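Local coordinates for lysozyme, putative (Bacillus anthracis, PDB 2WAG), which is a family 25 glycoside hydrolase, probably a lysozyme that cleaves the glycan strands of bacterial cell-wall peptidoglycan with retention of anomeric configuration, at residues K140-Y150 against Y158-R166. Numbering follows the deposited sequence.
Sequences KVILYATQEAY and YPQCDIWIR. With SO4 (sulfate ion), chain F.
Tyr-144 turns the edge of its ring onto one face of the Trp-164 indole, a T-shaped pair with planes 79° apart, its CD1 lying 3.5 Å from Trp-164 CD2. Both side chains leave the sheet on the same face with CG anti to the backbone N (chi1 168° and 175°), which brings neighbouring strands' rings into contact, while Ile-142 CG2 lies at the indole edge. Large flat rings suit these places, burying carbon surface while each carries one polar atom with a partner: Trp-164 NE1 bonds Asn-204 OD1, and Tyr-144 OH bonds Gln-184 and water 5. The second flat group, the Arg-166 guanidinium, has Thr-146 CG2 over one face, 3.5 Å from NH1, and at its edge a sulfate ion, probably from the crystallisation liquor, which also binds Val-168 N; NH2 reaches SO4 O1 at 2.9 Å and NE bonds SO4 O3. Thr-146 is also the N-cap of helix 147-154, its OG1 accepting a weak bond from Ala-149 N.

On the face carrying Leu-143 and Ile-163, Leu-143 CD1 meets Tyr-158 CG at 3.6 Å, where Tyr-158 also packs on helix 119-137; from helix 147-154, Tyr-150 CE1 lies 3.9 Å from Ile-163 CG2. At the start of the two strands, where Lys-140 is exposed, its NZ makes a long salt bridge of 3.6 Å to Asp-162 OD1, and water 3 bridges NZ and OD2; Tyr-216 also holds OD2.

Five backbone hydrogen bonds, among them Trp-164 N to Leu-143 O at 2.8 Å, join the parallel strands. Helix 147-154 links them, completing a beta-alpha-beta unit in the TIM-barrel-like fold of family 25 lysozymes.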
loop_
_atom_site.group_PDB
_atom_site.type_symbol
_atom_site.label_atom_id
_atom_site.label_comp_id
_atom_site.label_asym_id
_atom_site.label_seq_id
_atom_site.Cartn_x
_atom_site.Cartn_y
_atom_site.Cartn_z
ATOM N N LYS A 140 10.080 24.802 -11.221
ATOM C CA LYS A 140 10.346 24.425 -9.834
ATOM C C LYS A 140 10.030 22.948 -9.629
ATOM O O LYS A 140 8.966 22.456 -10.019
ATOM C CB LYS A 140 9.506 25.263 -8.876
ATOM C CG LYS A 140 9.506 24.709 -7.452
ATOM C CD LYS A 140 8.520 25.438 -6.558
ATOM C CE LYS A 140 8.870 26.907 -6.405
ATOM N NZ LYS A 140 7.852 27.607 -5.576
ATOM N N VAL A 141 10.968 22.229 -9.033
ATOM C CA VAL A 141 10.837 20.787 -8.848
ATOM C C VAL A 141 9.905 20.460 -7.681
ATOM O O VAL A 141 9.852 21.178 -6.654
ATOM C CB VAL A 141 12.231 20.174 -8.668
ATOM C CG1 VAL A 141 12.154 18.687 -8.310
ATOM C CG2 VAL A 141 13.041 20.422 -9.939
ATOM N N ILE A 142 9.125 19.393 -7.871
ATOM C CA ILE A 142 8.261 18.857 -6.824
ATOM C C ILE A 142 8.936 17.664 -6.155
ATOM O O ILE A 142 9.453 16.792 -6.851
ATOM C CB ILE A 142 6.927 18.377 -7.455
ATOM C CG1 ILE A 142 6.161 19.539 -8.114
ATOM C CG2 ILE A 142 6.053 17.715 -6.397
ATOM C CD1 ILE A 142 5.190 19.056 -9.161
ATOM N N LEU A 143 8.918 17.630 -4.821
ATOM C CA LEU A 143 9.370 16.452 -4.086
ATOM C C LEU A 143 8.160 15.718 -3.529
ATOM O O LEU A 143 7.377 16.319 -2.779
ATOM C CB LEU A 143 10.289 16.836 -2.926
ATOM C CG LEU A 143 11.554 17.605 -3.322
ATOM C CD1 LEU A 143 12.337 18.006 -2.086
ATOM C CD2 LEU A 143 12.440 16.780 -4.285
ATOM N N TYR A 144 8.008 14.445 -3.910
ATOM C CA TYR A 144 7.019 13.573 -3.280
ATOM C C TYR A 144 7.711 12.833 -2.162
ATOM O O TYR A 144 8.840 12.351 -2.337
ATOM C CB TYR A 144 6.496 12.560 -4.289
ATOM C CG TYR A 144 5.680 11.446 -3.653
ATOM C CD1 TYR A 144 4.292 11.546 -3.512
ATOM C CD2 TYR A 144 6.314 10.283 -3.193
ATOM C CE1 TYR A 144 3.558 10.504 -2.935
ATOM C CE2 TYR A 144 5.596 9.252 -2.597
ATOM C CZ TYR A 144 4.219 9.355 -2.489
ATOM O OH TYR A 144 3.517 8.301 -1.945
ATOM N N ALA A 145 7.038 12.703 -1.063
ATOM C CA ALA A 145 7.554 11.919 0.062
ATOM C C ALA A 145 6.453 11.283 0.876
ATOM O O ALA A 145 5.396 11.806 0.927
ATOM C CB ALA A 145 8.410 12.792 0.982
ATOM N N THR A 146 6.796 10.172 1.511
ATOM C CA THR A 146 5.966 9.634 2.582
ATOM C C THR A 146 6.245 10.429 3.871
ATOM O O THR A 146 7.244 11.169 3.974
ATOM C CB THR A 146 6.320 8.169 2.818
ATOM O OG1 THR A 146 7.717 8.108 3.130
ATOM C CG2 THR A 146 5.996 7.316 1.580
ATOM N N GLN A 147 5.385 10.277 4.872
ATOM C CA GLN A 147 5.586 10.953 6.143
ATOM C C GLN A 147 6.958 10.650 6.747
ATOM O O GLN A 147 7.657 11.554 7.201
ATOM C CB GLN A 147 4.467 10.574 7.126
ATOM C CG GLN A 147 4.490 11.355 8.445
ATOM C CD GLN A 147 3.556 10.764 9.497
ATOM O OE1 GLN A 147 3.485 9.548 9.673
ATOM N NE2 GLN A 147 2.846 11.626 10.204
ATOM N N GLU A 148 7.336 9.378 6.754
ATOM C CA GLU A 148 8.609 9.015 7.380
ATOM C C GLU A 148 9.799 9.606 6.626
ATOM O O GLU A 148 10.750 10.107 7.247
ATOM C CB GLU A 148 8.717 7.488 7.520
ATOM C CG GLU A 148 7.728 6.942 8.555
ATOM C CD GLU A 148 7.850 5.473 8.790
ATOM O OE1 GLU A 148 8.231 4.742 7.848
ATOM O OE2 GLU A 148 7.548 5.042 9.931
ATOM N N ALA A 149 9.762 9.549 5.297
ATOM C CA ALA A 149 10.847 10.127 4.522
ATOM C C ALA A 149 10.854 11.653 4.642
ATOM O O ALA A 149 11.925 12.272 4.715
ATOM C CB ALA A 149 10.774 9.663 3.062
ATOM N N TYR A 150 9.673 12.266 4.663
ATOM C CA TYR A 150 9.605 13.697 4.839
ATOM C C TYR A 150 10.254 14.066 6.173
ATOM O O TYR A 150 11.114 14.957 6.240
ATOM C CB TYR A 150 8.148 14.174 4.804
ATOM C CG TYR A 150 8.044 15.679 4.882
ATOM C CD1 TYR A 150 8.099 16.444 3.720
ATOM C CD2 TYR A 150 7.918 16.347 6.103
ATOM C CE1 TYR A 150 8.031 17.826 3.768
ATOM C CE2 TYR A 150 7.834 17.734 6.163
ATOM C CZ TYR A 150 7.908 18.473 4.986
ATOM O OH TYR A 150 7.820 19.846 5.038
ATOM N N TYR A 158 14.736 22.086 1.670
ATOM C CA TYR A 158 14.188 22.217 0.318
ATOM C C TYR A 158 13.104 23.285 0.177
ATOM O O TYR A 158 12.044 23.040 -0.392
ATOM C CB TYR A 158 13.670 20.867 -0.196
ATOM C CG TYR A 158 14.728 19.803 -0.064
ATOM C CD1 TYR A 158 15.777 19.720 -0.978
ATOM C CD2 TYR A 158 14.728 18.922 1.006
ATOM C CE1 TYR A 158 16.777 18.761 -0.840
ATOM C CE2 TYR A 158 15.725 17.949 1.160
ATOM C CZ TYR A 158 16.749 17.872 0.216
ATOM O OH TYR A 158 17.748 16.918 0.328
ATOM N N PRO A 159 13.398 24.517 0.605
ATOM C CA PRO A 159 12.420 25.579 0.378
ATOM C C PRO A 159 12.245 25.903 -1.110
ATOM O O PRO A 159 11.232 26.491 -1.479
ATOM C CB PRO A 159 13.006 26.782 1.138
ATOM C CG PRO A 159 14.473 26.497 1.215
ATOM C CD PRO A 159 14.609 24.991 1.293
ATOM N N GLN A 160 13.194 25.471 -1.948
ATOM C CA GLN A 160 13.141 25.726 -3.383
ATOM C C GLN A 160 12.224 24.763 -4.127
ATOM O O GLN A 160 12.082 24.874 -5.339
ATOM C CB GLN A 160 14.547 25.709 -4.031
ATOM C CG GLN A 160 15.275 24.368 -4.133
ATOM C CD GLN A 160 15.972 23.891 -2.851
ATOM O OE1 GLN A 160 15.608 24.266 -1.736
ATOM N NE2 GLN A 160 16.998 23.045 -3.014
ATOM N N CYS A 161 11.603 23.821 -3.427
ATOM C CA CYS A 161 10.715 22.830 -4.071
ATOM C C CYS A 161 9.291 22.956 -3.581
ATOM O O CYS A 161 9.082 23.493 -2.604
ATOM C CB CYS A 161 11.173 21.385 -3.778
ATOM S SG CYS A 161 12.891 21.048 -4.438
ATOM N N ASP A 162 8.360 22.399 -4.314
ATOM C CA ASP A 162 7.002 22.195 -3.774
ATOM C C ASP A 162 6.881 20.760 -3.254
ATOM O O ASP A 162 7.601 19.867 -3.720
ATOM C CB ASP A 162 5.959 22.393 -4.883
ATOM C CG ASP A 162 5.674 23.868 -5.172
ATOM O OD1 ASP A 162 6.037 24.717 -4.337
ATOM O OD2 ASP A 162 5.043 24.146 -6.202
ATOM N N ILE A 163 5.998 20.557 -2.284
ATOM C CA ILE A 163 5.862 19.260 -1.618
ATOM C C ILE A 163 4.585 18.539 -2.028
ATOM O O ILE A 163 3.491 19.121 -2.052
ATOM C CB ILE A 163 5.888 19.405 -0.073
ATOM C CG1 ILE A 163 7.138 20.184 0.391
ATOM C CG2 ILE A 163 5.777 18.021 0.600
ATOM C CD1 ILE A 163 8.451 19.558 -0.067
ATOM N N TRP A 164 4.763 17.267 -2.364
ATOM C CA TRP A 164 3.658 16.368 -2.639
ATOM C C TRP A 164 3.715 15.309 -1.531
ATOM O O TRP A 164 4.670 14.528 -1.467
ATOM C CB TRP A 164 3.832 15.783 -4.042
ATOM C CG TRP A 164 2.848 14.733 -4.487
ATOM C CD1 TRP A 164 1.716 14.280 -3.846
ATOM C CD2 TRP A 164 2.954 13.996 -5.700
ATOM N NE1 TRP A 164 1.118 13.290 -4.612
ATOM C CE2 TRP A 164 1.871 13.086 -5.745
ATOM C CE3 TRP A 164 3.902 13.980 -6.737
ATOM C CZ2 TRP A 164 1.701 12.179 -6.801
ATOM C CZ3 TRP A 164 3.740 13.105 -7.778
ATOM C CH2 TRP A 164 2.655 12.195 -7.804
ATOM N N ILE A 165 2.741 15.312 -0.619
ATOM C CA ILE A 165 2.798 14.448 0.570
ATOM C C ILE A 165 1.828 13.273 0.462
ATOM O O ILE A 165 0.674 13.442 0.040
ATOM C CB ILE A 165 2.513 15.279 1.861
ATOM C CG1 ILE A 165 2.747 14.447 3.128
ATOM C CG2 ILE A 165 1.106 15.901 1.850
ATOM C CD1 ILE A 165 4.205 14.014 3.366
ATOM N N ARG A 166 2.288 12.085 0.843
ATOM C CA ARG A 166 1.374 10.954 0.974
ATOM C C ARG A 166 0.693 11.007 2.335
ATOM O O ARG A 166 1.356 11.079 3.371
ATOM C CB ARG A 166 2.119 9.621 0.830
ATOM C CG ARG A 166 1.159 8.435 0.736
ATOM C CD ARG A 166 1.858 7.075 0.742
ATOM N NE ARG A 166 2.178 6.668 2.109
ATOM C CZ ARG A 166 2.935 5.619 2.431
ATOM N NH1 ARG A 166 3.479 4.850 1.488
ATOM N NH2 ARG A 166 3.146 5.340 3.709
HETATM S S SO4 F . 0.134 7.224 5.384
HETATM O O1 SO4 F . 1.581 6.983 5.565
HETATM O O2 SO4 F . -0.067 8.287 6.330
HETATM O O3 SO4 F . -0.050 7.616 4.042
HETATM O O4 SO4 F . -0.387 5.961 5.818
HETATM O O HOH W 1 6.572 23.570 -9.289
HETATM O O HOH W 2 8.417 26.339 -2.581
HETATM O O HOH W 3 4.977 26.715 -6.802
HETATM O O HOH W 4 13.147 23.367 -7.522
HETATM O O HOH W 5 4.337 5.680 -1.314
HETATM O O HOH W 6 3.006 8.936 4.285
#